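Local coordinates for Cas6b (Methanococcus maripaludis, PDB 4Z7K), which binds CRISPR RNA and, as a Cas6 endoribonuclease, probably cleaves the repeats of the precursor transcript to release mature guide RNAs, at residues Y49-L62 against Y201-T214. Numbering follows the deposited sequence.
Sequences YPQIQFKIIDRSPL and YLGIGRNVSRGFGT. With nucleotides of chain C.
The glycine-rich loop 201-214, the G-loop characteristic of Cas6 and other RAMP proteins, packs against strand 52-57, an outermost strand of the N-terminal sheet, and presents its far side to the bound nucleic acid. Phe54 N donates to Ser209 O (2.7 Å, 159°), joining the strand to the loop's 3-10 turn. Lys55 CG rests against Gly211 CA and CE packs beside Tyr201 O; the chain then bends at its end (chi4 -51°), bringing NZ tip to tip with Thr214 OG1 (3.1 Å), with a weak second bond to Val208 O. With an alanine here the amine would be gone, which is likely to leave Thr214 OG1 to its other partner, Thr119, Val208 O without its weak donor and a gap beside Gly211. Toward the start of strand 52-57, Tyr49 OH donates to Gly203 O (2.5 Å), which lies at the edge of the tyrosine ring near its plane, while CE1 packs on Val208 CG1. Gln53 lies across the same methyl; its NE2 bonds Pro50 O nearly head-on (3.0 Å), which, with a weak bond from NE2 to Tyr49 OH, helps set the amide's rotation, and its OE1 accepts a weak bond from Gly203 N. At the opposite end, Ile57 CD1 meets the edge of the Tyr201 ring in its plane, and Leu62 CD2 nears Tyr201 CD1. The turn holds the bound strand's phosphates: Asn207 N grips OP2 of G22 (3.1 Å) and Ser209 OG binds OP2 of DC23, both of chain C. Phe54 meets Phe27 of helix 20-30, Tyr49 leans on Met155 of helix 137-158, and the loop leads into strand 215-217, bridging the two domains.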
# COMPACT_ATOMS: atom_id res chain seq x y z
N TYR B 49 -2.45 10.78 14.97
CA TYR B 49 -2.33 11.97 14.15
C TYR B 49 -1.26 12.89 14.72
O TYR B 49 -1.38 13.32 15.87
CB TYR B 49 -3.66 12.71 14.10
CG TYR B 49 -3.66 13.97 13.27
CD1 TYR B 49 -3.46 13.92 11.89
CD2 TYR B 49 -3.89 15.21 13.86
CE1 TYR B 49 -3.47 15.07 11.12
CE2 TYR B 49 -3.91 16.36 13.10
CZ TYR B 49 -3.70 16.28 11.73
OH TYR B 49 -3.71 17.43 10.98
N PRO B 50 -0.23 13.22 13.88
CA PRO B 50 0.96 14.02 14.24
C PRO B 50 0.61 15.41 14.76
O PRO B 50 -0.04 16.17 14.04
CB PRO B 50 1.74 14.12 12.92
CG PRO B 50 1.29 12.95 12.14
CD PRO B 50 -0.16 12.74 12.49
N GLN B 51 1.02 15.72 15.98
CA GLN B 51 0.70 17.02 16.56
C GLN B 51 1.90 17.94 16.42
O GLN B 51 1.91 19.06 16.93
CB GLN B 51 0.22 16.86 18.01
CG GLN B 51 -0.34 15.45 18.26
CD GLN B 51 -1.07 15.28 19.59
OE1 GLN B 51 -1.31 16.25 20.31
NE2 GLN B 51 -1.43 14.04 19.90
N ILE B 52 2.92 17.43 15.72
CA ILE B 52 3.97 18.25 15.12
C ILE B 52 4.12 17.87 13.65
O ILE B 52 4.46 16.72 13.36
CB ILE B 52 5.34 18.09 15.82
CG1 ILE B 52 5.37 18.81 17.17
CG2 ILE B 52 6.46 18.69 14.96
CD1 ILE B 52 5.36 20.29 17.04
N GLN B 53 3.89 18.82 12.74
CA GLN B 53 3.94 18.56 11.29
C GLN B 53 4.83 19.57 10.55
O GLN B 53 4.79 20.77 10.83
CB GLN B 53 2.54 18.61 10.68
CG GLN B 53 1.49 17.89 11.47
CD GLN B 53 0.10 18.23 11.00
OE1 GLN B 53 -0.10 18.57 9.84
NE2 GLN B 53 -0.87 18.16 11.90
N PHE B 54 5.60 19.09 9.58
CA PHE B 54 6.49 19.97 8.83
C PHE B 54 6.03 20.19 7.39
O PHE B 54 5.85 19.25 6.63
CB PHE B 54 7.90 19.42 8.88
CG PHE B 54 8.39 19.21 10.27
CD1 PHE B 54 8.37 17.96 10.84
CD2 PHE B 54 8.82 20.29 11.02
CE1 PHE B 54 8.80 17.77 12.12
CE2 PHE B 54 9.26 20.11 12.30
CZ PHE B 54 9.25 18.86 12.85
N LYS B 55 5.85 21.46 7.03
CA LYS B 55 5.25 21.81 5.75
C LYS B 55 6.11 22.86 5.04
O LYS B 55 6.84 23.61 5.70
CB LYS B 55 3.83 22.34 6.00
CG LYS B 55 2.97 21.32 6.74
CD LYS B 55 1.65 21.88 7.25
CE LYS B 55 0.71 20.75 7.68
NZ LYS B 55 0.48 19.62 6.70
N ILE B 56 6.07 22.91 3.71
CA ILE B 56 6.74 24.02 3.03
C ILE B 56 5.74 24.85 2.24
O ILE B 56 5.07 24.36 1.33
CB ILE B 56 7.84 23.55 2.10
CG1 ILE B 56 9.02 23.05 2.92
CG2 ILE B 56 8.32 24.69 1.24
CD1 ILE B 56 10.15 22.52 2.09
N ILE B 57 5.63 26.12 2.63
CA ILE B 57 4.52 26.97 2.23
C ILE B 57 4.88 28.42 1.85
O ILE B 57 5.40 29.19 2.66
CB ILE B 57 3.48 27.01 3.38
CG1 ILE B 57 2.77 25.66 3.46
CG2 ILE B 57 2.53 28.20 3.25
CD1 ILE B 57 1.36 25.75 3.92
N ASP B 58 4.61 28.77 0.59
CA ASP B 58 4.64 30.16 0.15
C ASP B 58 5.93 30.97 0.23
O ASP B 58 5.88 32.04 0.83
CB ASP B 58 3.56 30.97 0.86
CG ASP B 58 2.22 30.89 0.16
OD1 ASP B 58 2.15 30.28 -0.92
OD2 ASP B 58 1.24 31.48 0.67
N ARG B 59 7.09 30.50 -0.24
CA ARG B 59 7.53 29.13 -0.40
C ARG B 59 8.66 28.99 0.64
O ARG B 59 9.84 28.77 0.35
CB ARG B 59 7.94 28.94 -1.88
CG ARG B 59 9.10 28.07 -2.22
CD ARG B 59 8.55 26.74 -1.96
NE ARG B 59 7.38 26.46 -2.78
CZ ARG B 59 6.59 25.42 -2.57
NH1 ARG B 59 6.85 24.59 -1.57
NH2 ARG B 59 5.54 25.20 -3.35
N SER B 60 8.25 29.08 1.90
CA SER B 60 9.19 29.03 3.00
C SER B 60 8.66 28.25 4.21
O SER B 60 7.47 28.33 4.50
CB SER B 60 9.53 30.49 3.34
OG SER B 60 10.38 30.62 4.45
N PRO B 61 9.56 27.56 4.96
CA PRO B 61 9.23 26.59 6.01
C PRO B 61 8.23 27.01 7.06
O PRO B 61 8.21 28.14 7.52
CB PRO B 61 10.57 26.38 6.71
CG PRO B 61 11.55 26.58 5.66
CD PRO B 61 11.01 27.66 4.77
N LEU B 62 7.41 26.04 7.44
CA LEU B 62 6.40 26.23 8.46
C LEU B 62 6.41 25.00 9.37
O LEU B 62 6.62 23.88 8.91
CB LEU B 62 5.04 26.43 7.82
CG LEU B 62 3.85 26.57 8.76
CD1 LEU B 62 4.01 27.79 9.63
CD2 LEU B 62 2.59 26.68 7.94
N TYR B 201 -3.78 25.42 8.23
CA TYR B 201 -2.52 24.72 8.00
C TYR B 201 -2.47 23.33 8.60
O TYR B 201 -1.44 22.67 8.53
CB TYR B 201 -1.35 25.55 8.52
CG TYR B 201 -1.21 26.85 7.78
CD1 TYR B 201 -0.55 26.91 6.57
CD2 TYR B 201 -1.80 28.01 8.27
CE1 TYR B 201 -0.43 28.10 5.88
CE2 TYR B 201 -1.69 29.20 7.58
CZ TYR B 201 -1.00 29.24 6.39
OH TYR B 201 -0.89 30.42 5.71
N LEU B 202 -3.58 22.87 9.16
CA LEU B 202 -3.67 21.48 9.59
C LEU B 202 -3.61 20.58 8.35
O LEU B 202 -4.05 20.99 7.27
CB LEU B 202 -4.95 21.22 10.40
CG LEU B 202 -4.97 21.75 11.84
CD1 LEU B 202 -6.37 21.80 12.42
CD2 LEU B 202 -4.08 20.90 12.70
N GLY B 203 -3.05 19.39 8.49
CA GLY B 203 -3.05 18.43 7.39
C GLY B 203 -4.15 17.39 7.52
O GLY B 203 -4.64 17.14 8.63
N ILE B 204 -4.60 16.82 6.40
CA ILE B 204 -5.39 15.58 6.44
C ILE B 204 -4.90 14.58 5.39
O ILE B 204 -4.18 14.94 4.45
CB ILE B 204 -6.89 15.81 6.25
CG1 ILE B 204 -7.16 16.56 4.96
CG2 ILE B 204 -7.47 16.57 7.41
CD1 ILE B 204 -8.61 16.91 4.81
N GLY B 205 -5.25 13.31 5.59
CA GLY B 205 -4.80 12.26 4.69
C GLY B 205 -3.59 11.50 5.19
O GLY B 205 -3.36 11.39 6.39
N ARG B 206 -2.82 10.95 4.26
CA ARG B 206 -1.62 10.25 4.63
C ARG B 206 -0.40 11.17 4.71
O ARG B 206 -0.37 12.21 4.05
CB ARG B 206 -1.34 9.13 3.63
CG ARG B 206 -2.42 8.10 3.57
CD ARG B 206 -2.04 7.01 2.61
NE ARG B 206 -0.88 6.25 3.09
CZ ARG B 206 0.06 5.75 2.30
NH1 ARG B 206 -0.01 5.93 0.99
NH2 ARG B 206 1.07 5.06 2.83
N ASN B 207 0.59 10.78 5.52
CA ASN B 207 1.89 11.44 5.55
C ASN B 207 1.84 12.93 5.86
O ASN B 207 2.68 13.71 5.43
CB ASN B 207 2.58 11.23 4.22
CG ASN B 207 2.72 9.77 3.91
OD1 ASN B 207 3.58 9.09 4.46
ND2 ASN B 207 1.83 9.27 3.06
N VAL B 208 0.89 13.27 6.72
CA VAL B 208 0.55 14.63 7.05
C VAL B 208 1.72 15.35 7.70
O VAL B 208 1.88 16.56 7.58
CB VAL B 208 -0.67 14.60 7.97
CG1 VAL B 208 -0.48 15.47 9.20
CG2 VAL B 208 -1.92 14.96 7.19
N SER B 209 2.55 14.57 8.36
CA SER B 209 3.75 15.07 9.02
C SER B 209 4.74 15.73 8.07
O SER B 209 5.41 16.69 8.45
CB SER B 209 4.42 13.91 9.75
OG SER B 209 4.71 12.85 8.84
N ARG B 210 4.84 15.22 6.84
CA ARG B 210 5.81 15.75 5.88
C ARG B 210 5.24 16.95 5.16
O ARG B 210 5.92 17.54 4.31
CB ARG B 210 6.21 14.73 4.83
CG ARG B 210 6.47 13.35 5.32
CD ARG B 210 7.15 12.59 4.21
NE ARG B 210 7.52 11.25 4.65
CZ ARG B 210 8.73 10.95 5.12
NH1 ARG B 210 9.66 11.89 5.21
NH2 ARG B 210 9.00 9.71 5.49
N GLY B 211 4.01 17.31 5.49
CA GLY B 211 3.40 18.49 4.93
C GLY B 211 2.31 18.25 3.90
O GLY B 211 1.80 19.22 3.33
N PHE B 212 1.99 16.99 3.64
CA PHE B 212 0.97 16.68 2.65
C PHE B 212 -0.42 16.97 3.20
O PHE B 212 -0.64 16.92 4.42
CB PHE B 212 1.05 15.21 2.23
CG PHE B 212 2.26 14.88 1.40
CD1 PHE B 212 3.41 14.43 1.99
CD2 PHE B 212 2.23 15.00 0.03
CE1 PHE B 212 4.52 14.11 1.23
CE2 PHE B 212 3.32 14.68 -0.72
CZ PHE B 212 4.48 14.23 -0.12
N GLY B 213 -1.34 17.31 2.31
CA GLY B 213 -2.74 17.53 2.66
C GLY B 213 -3.01 18.76 3.51
O GLY B 213 -3.93 18.79 4.32
N THR B 214 -2.21 19.80 3.32
CA THR B 214 -2.33 21.00 4.15
C THR B 214 -3.59 21.80 3.80
O THR B 214 -3.84 22.05 2.62
CB THR B 214 -1.08 21.86 3.98
OG1 THR B 214 0.09 21.03 4.00
CG2 THR B 214 -1.00 22.89 5.09
P DC C 23 4.75 9.48 10.35
OP1 DC C 23 5.53 10.48 11.10
OP2 DC C 23 4.21 9.84 9.01
O5' DC C 23 5.62 8.15 10.19
C5' DC C 23 6.77 8.00 10.93
C4' DC C 23 7.74 7.20 10.12
O4' DC C 23 7.06 6.04 9.64
C3' DC C 23 8.26 7.92 8.89
O3' DC C 23 9.45 8.67 9.25
C2' DC C 23 8.55 6.77 7.93
C1' DC C 23 7.53 5.71 8.35
N1 DC C 23 6.37 5.62 7.47
C2 DC C 23 6.48 4.97 6.25
O2 DC C 23 7.57 4.47 5.92
N3 DC C 23 5.40 4.90 5.45
C4 DC C 23 4.24 5.44 5.82
N4 DC C 23 3.21 5.33 4.97
C5 DC C 23 4.10 6.11 7.06
C6 DC C 23 5.18 6.18 7.86
P G C 22 -0.81 9.31 8.98
OP1 G C 22 -0.57 10.75 9.28
OP2 G C 22 -0.37 8.79 7.66
O5' G C 22 -0.08 8.36 10.04
C5' G C 22 0.29 8.81 11.34
C4' G C 22 1.43 8.00 11.90
O4' G C 22 1.02 6.60 11.96
C3' G C 22 2.70 7.99 11.05
O3' G C 22 3.58 9.06 11.37
C2' G C 22 3.31 6.64 11.34
O2' G C 22 4.05 6.69 12.55
C1' G C 22 2.07 5.77 11.52
N9 G C 22 1.64 5.17 10.25
C8 G C 22 0.39 5.34 9.71
N7 G C 22 0.21 4.74 8.58
C5 G C 22 1.42 4.13 8.35
C6 G C 22 1.80 3.33 7.26
O6 G C 22 1.12 3.01 6.28
N1 G C 22 3.11 2.88 7.38
C2 G C 22 3.94 3.17 8.43
N2 G C 22 5.17 2.64 8.35
N3 G C 22 3.59 3.92 9.46
C4 G C 22 2.32 4.37 9.36
P A C 21 -5.91 5.89 5.41
OP1 A C 21 -5.09 6.09 4.18
OP2 A C 21 -6.33 4.50 5.74
O5' A C 21 -5.11 6.55 6.62
C5' A C 21 -4.84 7.95 6.63
C4' A C 21 -4.41 8.44 7.99
O4' A C 21 -5.37 7.97 8.98
C3' A C 21 -3.03 7.96 8.46
O3' A C 21 -2.38 8.99 9.22
C2' A C 21 -3.38 6.78 9.36
O2' A C 21 -2.43 6.48 10.36
C1' A C 21 -4.71 7.21 9.96
N9 A C 21 -5.56 6.07 10.31
C8 A C 21 -5.73 4.90 9.61
N7 A C 21 -6.55 4.07 10.19
C5 A C 21 -6.95 4.74 11.34
C6 A C 21 -7.83 4.41 12.38
N6 A C 21 -8.48 3.25 12.41
N1 A C 21 -8.01 5.30 13.38
C2 A C 21 -7.35 6.46 13.33
N3 A C 21 -6.50 6.90 12.41
C4 A C 21 -6.35 5.98 11.43